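Local structure of insecticidal crystal protein Cry35Ab1 (Bacillus thuringiensis, 4JP0) at residues E277-E282 / T316-Y321; C67-V72 / P182-N187. The protein forms one half of a binary insecticidal toxin that acts with Cry34Ab1 against western corn rootworm, probably by attacking the larval midgut epithelium. One frame throughout, in Å; residues are numbered along the deposited sequence.

Interaction 1 (E277-E282 / T316-Y321)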
loop_
_atom_site.group_PDB
_atom_site.type_symbol
_atom_site.label_atom_id
_atom_site.label_comp_id
_atom_site.label_asym_id
_atom_site.label_seq_id
_atom_site.Cartn_x
_atom_site.Cartn_y
_atom_site.Cartn_z
ATOM N N GLU A 277 -5.170 4.801 5.037
ATOM C CA GLU A 277 -4.816 6.032 5.692
ATOM C C GLU A 277 -3.509 6.683 5.196
ATOM O O GLU A 277 -3.482 7.885 4.956
ATOM C CB GLU A 277 -4.797 5.811 7.216
ATOM C CG GLU A 277 -6.165 5.439 7.764
ATOM C CD GLU A 277 -6.228 5.522 9.280
ATOM O OE1 GLU A 277 -5.225 5.992 9.902
ATOM O OE2 GLU A 277 -7.293 5.138 9.825
ATOM N N GLU A 278 -2.446 5.896 5.044
ATOM C CA GLU A 278 -1.129 6.425 4.711
ATOM C C GLU A 278 -0.933 6.644 3.213
ATOM O O GLU A 278 -0.151 7.507 2.790
ATOM C CB GLU A 278 -0.013 5.556 5.345
ATOM C CG GLU A 278 -0.081 5.571 6.882
ATOM C CD GLU A 278 0.986 4.712 7.562
ATOM O OE1 GLU A 278 1.942 4.289 6.886
ATOM O OE2 GLU A 278 0.873 4.447 8.800
ATOM N N LEU A 279 -1.655 5.905 2.388
ATOM C CA LEU A 279 -1.573 6.166 0.955
ATOM C C LEU A 279 -2.748 6.968 0.431
ATOM O O LEU A 279 -2.716 7.430 -0.712
ATOM C CB LEU A 279 -1.432 4.870 0.189
ATOM C CG LEU A 279 -0.175 4.073 0.538
ATOM C CD1 LEU A 279 -0.103 2.834 -0.314
ATOM C CD2 LEU A 279 1.081 4.946 0.337
ATOM N N LYS A 280 -3.755 7.154 1.280
ATOM C CA LYS A 280 -4.975 7.886 0.902
ATOM C C LYS A 280 -5.632 7.293 -0.311
ATOM O O LYS A 280 -5.953 8.004 -1.290
ATOM C CB LYS A 280 -4.714 9.390 0.688
ATOM C CG LYS A 280 -3.810 9.991 1.745
ATOM C CD LYS A 280 -3.270 11.339 1.298
ATOM C CE LYS A 280 -2.924 12.228 2.495
ATOM N NZ LYS A 280 -3.460 13.632 2.290
ATOM N N ILE A 281 -5.856 5.989 -0.243
ATOM C CA ILE A 281 -6.534 5.275 -1.306
ATOM C C ILE A 281 -7.821 4.728 -0.710
ATOM O O ILE A 281 -7.803 4.110 0.344
ATOM C CB ILE A 281 -5.662 4.114 -1.763
ATOM C CG1 ILE A 281 -4.426 4.628 -2.505
ATOM C CG2 ILE A 281 -6.441 3.192 -2.670
ATOM C CD1 ILE A 281 -3.408 3.555 -2.693
ATOM N N GLU A 282 -8.937 4.990 -1.373
ATOM C CA GLU A 282 -10.225 4.533 -0.892
ATOM C C GLU A 282 -10.408 3.041 -1.139
ATOM O O GLU A 282 -9.809 2.472 -2.048
ATOM C CB GLU A 282 -11.334 5.314 -1.621
ATOM C CG GLU A 282 -11.409 6.769 -1.180
ATOM C CD GLU A 282 -12.529 7.558 -1.834
ATOM O OE1 GLU A 282 -13.166 7.052 -2.802
ATOM O OE2 GLU A 282 -12.770 8.704 -1.368
ATOM N N THR A 316 -2.487 7.976 -11.146
ATOM C CA THR A 316 -1.960 7.535 -9.843
ATOM C C THR A 316 -0.929 6.457 -10.104
ATOM O O THR A 316 -1.205 5.475 -10.813
ATOM C CB THR A 316 -3.081 6.991 -8.976
ATOM O OG1 THR A 316 -3.968 8.061 -8.664
ATOM C CG2 THR A 316 -2.559 6.543 -7.587
ATOM N N SER A 317 0.261 6.604 -9.529
ATOM C CA SER A 317 1.308 5.613 -9.713
ATOM C C SER A 317 1.670 4.995 -8.348
ATOM O O SER A 317 2.144 5.678 -7.465
ATOM C CB SER A 317 2.564 6.270 -10.310
ATOM O OG SER A 317 3.559 5.291 -10.579
ATOM N N LEU A 318 1.421 3.703 -8.203
ATOM C CA LEU A 318 1.767 2.974 -6.983
ATOM C C LEU A 318 3.094 2.285 -7.283
ATOM O O LEU A 318 3.209 1.577 -8.286
ATOM C CB LEU A 318 0.669 1.966 -6.706
ATOM C CG LEU A 318 -0.507 2.610 -5.971
ATOM C CD1 LEU A 318 -1.657 1.614 -5.703
ATOM C CD2 LEU A 318 -0.004 3.167 -4.679
ATOM N N GLU A 319 4.111 2.501 -6.455
ATOM C CA GLU A 319 5.443 1.970 -6.764
ATOM C C GLU A 319 6.050 1.395 -5.489
ATOM O O GLU A 319 6.048 2.031 -4.462
ATOM C CB GLU A 319 6.346 3.088 -7.317
ATOM C CG GLU A 319 5.797 3.758 -8.587
ATOM C CD GLU A 319 6.544 5.040 -8.993
ATOM O OE1 GLU A 319 7.658 5.293 -8.522
ATOM O OE2 GLU A 319 6.017 5.828 -9.806
ATOM N N LEU A 320 6.592 0.197 -5.594
ATOM C CA LEU A 320 7.110 -0.525 -4.450
ATOM C C LEU A 320 8.602 -0.739 -4.594
ATOM O O LEU A 320 9.071 -1.183 -5.659
ATOM C CB LEU A 320 6.418 -1.882 -4.377
ATOM C CG LEU A 320 6.826 -2.786 -3.221
ATOM C CD1 LEU A 320 6.323 -2.210 -1.920
ATOM C CD2 LEU A 320 6.259 -4.208 -3.405
ATOM N N TYR A 321 9.327 -0.467 -3.505
ATOM C CA TYR A 321 10.792 -0.507 -3.484
ATOM C C TYR A 321 11.380 -1.320 -2.334
ATOM O O TYR A 321 10.891 -1.232 -1.180
ATOM C CB TYR A 321 11.328 0.918 -3.301
ATOM C CG TYR A 321 10.867 1.903 -4.374
ATOM C CD1 TYR A 321 9.601 2.476 -4.314
ATOM C CD2 TYR A 321 11.686 2.227 -5.450
ATOM C CE1 TYR A 321 9.176 3.348 -5.267
ATOM C CE2 TYR A 321 11.260 3.141 -6.422
ATOM C CZ TYR A 321 10.003 3.674 -6.328
ATOM O OH TYR A 321 9.548 4.567 -7.291
#
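Ile281 and Leu318 meet tip to tip where the chain leaving helix 272-279 packs on an inner strand of the long antiparallel sheet in the toxin domain, which has the aerolysin-like fold of the Toxin_10 proteins. Ile281 presents one methyl to a fork: its CD1 lies 4.0 Å from Leu318 CD1 and also 4.0 Å from Leu318 CD2, set evenly between the two branches. On the isoleucine side, CB already points at the strand, and the extended chain (chi2 167°) carries CD1 farther that way. Leu318 leaves its strand at a slant to the partner, and its CG, anti to the carbonyl carbon, swings the isopropyl end back toward it. Leu279, two residues earlier, joins with its CD1 4.4 Å from Leu318 CD2 and 4.1 Å from Ile281 CD1, so three methyl-bearing ends close a small apolar cluster. Lys280, with positive phi (56°), turns the chain off the helix between the two apolar residues. The contact is purely apolar and buried; Ile243 of helix 240-247 also touches Leu318, and Leu205 of the neighbouring strand touches Leu279. The strand's other face is polar: Ser317, Glu319 and Tyr321 line up there, and Ser317 OG donates to the anti lone pair of Glu319 OE2 at 2.6 Å.

Interaction 2 (C67-V72 / P182-N187)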
loop_
_atom_site.group_PDB
_atom_site.type_symbol
_atom_site.label_atom_id
_atom_site.label_comp_id
_atom_site.label_asym_id
_atom_site.label_seq_id
_atom_site.Cartn_x
_atom_site.Cartn_y
_atom_site.Cartn_z
ATOM N N CYS A 67 11.596 -17.659 6.840
ATOM C CA CYS A 67 10.849 -16.526 7.354
ATOM C C CYS A 67 9.363 -16.856 7.459
ATOM O O CYS A 67 8.532 -16.019 7.189
ATOM C CB CYS A 67 11.072 -15.264 6.502
ATOM S SG CYS A 67 12.775 -14.683 6.631
ATOM N N LYS A 68 9.045 -18.103 7.780
ATOM C CA LYS A 68 7.671 -18.452 8.130
ATOM C C LYS A 68 7.344 -17.794 9.500
ATOM O O LYS A 68 8.234 -17.300 10.211
ATOM C CB LYS A 68 7.506 -19.954 8.187
ATOM C CG LYS A 68 7.526 -20.639 6.785
ATOM C CD LYS A 68 7.474 -22.129 6.973
ATOM C CE LYS A 68 7.842 -22.883 5.681
ATOM N NZ LYS A 68 6.817 -22.784 4.629
ATOM N N VAL A 69 6.067 -17.771 9.865
ATOM C CA VAL A 69 5.621 -17.044 11.027
ATOM C C VAL A 69 4.888 -17.925 12.024
ATOM O O VAL A 69 4.366 -18.993 11.680
ATOM C CB VAL A 69 4.647 -15.900 10.603
ATOM C CG1 VAL A 69 5.309 -15.004 9.506
ATOM C CG2 VAL A 69 3.355 -16.472 10.053
ATOM N N TRP A 70 4.805 -17.467 13.265
ATOM C CA TRP A 70 4.119 -18.280 14.265
ATOM C C TRP A 70 2.684 -18.547 13.820
ATOM O O TRP A 70 1.948 -17.636 13.382
ATOM C CB TRP A 70 4.145 -17.630 15.651
ATOM C CG TRP A 70 5.459 -17.689 16.386
ATOM C CD1 TRP A 70 6.723 -17.908 15.877
ATOM C CD2 TRP A 70 5.620 -17.482 17.774
ATOM N NE1 TRP A 70 7.657 -17.835 16.896
ATOM C CE2 TRP A 70 6.996 -17.586 18.069
ATOM C CE3 TRP A 70 4.729 -17.225 18.813
ATOM C CZ2 TRP A 70 7.492 -17.449 19.360
ATOM C CZ3 TRP A 70 5.233 -17.078 20.095
ATOM C CH2 TRP A 70 6.596 -17.190 20.346
ATOM N N ASN A 71 2.267 -19.789 13.999
ATOM C CA ASN A 71 1.027 -20.247 13.467
ATOM C C ASN A 71 0.436 -21.236 14.441
ATOM O O ASN A 71 1.118 -22.131 14.891
ATOM C CB ASN A 71 1.342 -20.925 12.128
ATOM C CG ASN A 71 0.127 -21.536 11.454
ATOM O OD1 ASN A 71 -0.577 -20.851 10.686
ATOM N ND2 ASN A 71 -0.084 -22.852 11.653
ATOM N N VAL A 72 -0.822 -21.031 14.812
ATOM C CA VAL A 72 -1.433 -21.873 15.818
ATOM C C VAL A 72 -2.278 -22.967 15.197
ATOM O O VAL A 72 -3.160 -22.699 14.367
ATOM C CB VAL A 72 -2.332 -21.040 16.744
ATOM C CG1 VAL A 72 -3.034 -21.922 17.799
ATOM C CG2 VAL A 72 -1.507 -19.930 17.397
ATOM N N PRO A 182 5.759 -4.552 5.602
ATOM C CA PRO A 182 6.501 -5.733 6.044
ATOM C C PRO A 182 6.884 -6.649 4.859
ATOM O O PRO A 182 6.036 -6.983 4.018
ATOM C CB PRO A 182 5.483 -6.442 6.916
ATOM C CG PRO A 182 4.717 -5.289 7.585
ATOM C CD PRO A 182 4.544 -4.316 6.385
ATOM N N CYS A 183 8.131 -7.098 4.827
ATOM C CA CYS A 183 8.600 -7.910 3.715
ATOM C C CYS A 183 7.815 -9.211 3.586
ATOM O O CYS A 183 7.673 -9.702 2.487
ATOM C CB CYS A 183 10.127 -8.174 3.795
ATOM S SG CYS A 183 10.623 -9.079 5.280
ATOM N N ILE A 184 7.290 -9.732 4.696
ATOM C CA ILE A 184 6.500 -10.948 4.643
ATOM C C ILE A 184 5.258 -10.797 3.781
ATOM O O ILE A 184 4.726 -11.796 3.301
ATOM C CB ILE A 184 6.129 -11.466 6.070
ATOM C CG1 ILE A 184 5.430 -10.363 6.872
ATOM C CG2 ILE A 184 7.408 -11.941 6.806
ATOM C CD1 ILE A 184 4.735 -10.883 8.164
ATOM N N MET A 185 4.796 -9.562 3.600
ATOM C CA MET A 185 3.598 -9.290 2.805
ATOM C C MET A 185 3.958 -8.969 1.353
ATOM O O MET A 185 3.078 -8.617 0.549
ATOM C CB MET A 185 2.847 -8.097 3.396
ATOM C CG MET A 185 2.351 -8.347 4.796
ATOM S SD MET A 185 1.737 -6.854 5.555
ATOM C CE MET A 185 1.655 -7.392 7.268
ATOM N N VAL A 186 5.235 -9.063 1.024
ATOM C CA VAL A 186 5.701 -8.752 -0.318
ATOM C C VAL A 186 6.263 -9.962 -1.026
ATOM O O VAL A 186 7.147 -10.612 -0.500
ATOM C CB VAL A 186 6.797 -7.677 -0.275
ATOM C CG1 VAL A 186 7.441 -7.514 -1.667
ATOM C CG2 VAL A 186 6.207 -6.368 0.240
ATOM N N ASN A 187 5.740 -10.268 -2.213
ATOM C CA ASN A 187 6.266 -11.366 -3.003
ATOM C C ASN A 187 7.309 -10.780 -3.936
ATOM O O ASN A 187 6.959 -10.138 -4.928
ATOM C CB ASN A 187 5.140 -12.074 -3.766
ATOM C CG ASN A 187 5.658 -13.023 -4.839
ATOM O OD1 ASN A 187 6.654 -13.742 -4.599
ATOM N ND2 ASN A 187 5.105 -13.135 -5.969
#
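Ile184 faces Cys67 and Val69 across the boundary between the ricin-type beta-trefoil and the toxin domain, from a short 3-10 turn that follows strand 174-182. CB points at the trefoil and splits into two branches, each with its own partner. The shorter branch ends at once in CG2, which comes to 4.2 Å from the carbonyl oxygen of Cys67, a van der Waals contact. The longer one starts at CG1, held close to both backbone N and carbonyl carbon by a chi1 of 55°; CG1 of Ile184 is itself still 5.3 Å from Val69 CG1. One bond farther, with chi2 extended at 166°, CD1 reaches the side of Val69 at the start of strand 69-73. Phe50, on another trefoil strand, also packs on Ile184, while Ile197 of helix 193-199 touches both Cys67 and Cys183, so trefoil and toxin-domain residues face each other in a buried but lightly packed seam. The turn that presents Ile184 is held by its own backbone: Met185 N donates to Pro182 O and Val186 N to Cys183 O, both at 2.9 Å. At the tip of the isoleucine, CD1 stops 4.4 Å from Val69 CG1.

From the N terminus, the chain builds the trefoil first, and interaction 2 joins its strand 69-73 to the turn 182-187 reached only after the rest of the trefoil, the connecting segment and strand 174-182. That loop is complete before the next begins: the chain runs on through strands 202-221 and 225-234 and helix 240-247 to helix 272-279, where interaction 1 opens, closing on strand 307-323. The two contacts are therefore in series, neither nesting nor crossing. One ties domain to domain, the other helix to sheet within the toxin domain. Their centres lie about 21 Å apart, yet they touch, Leu320 CD2 packing 3.9 Å from Val186 CG1.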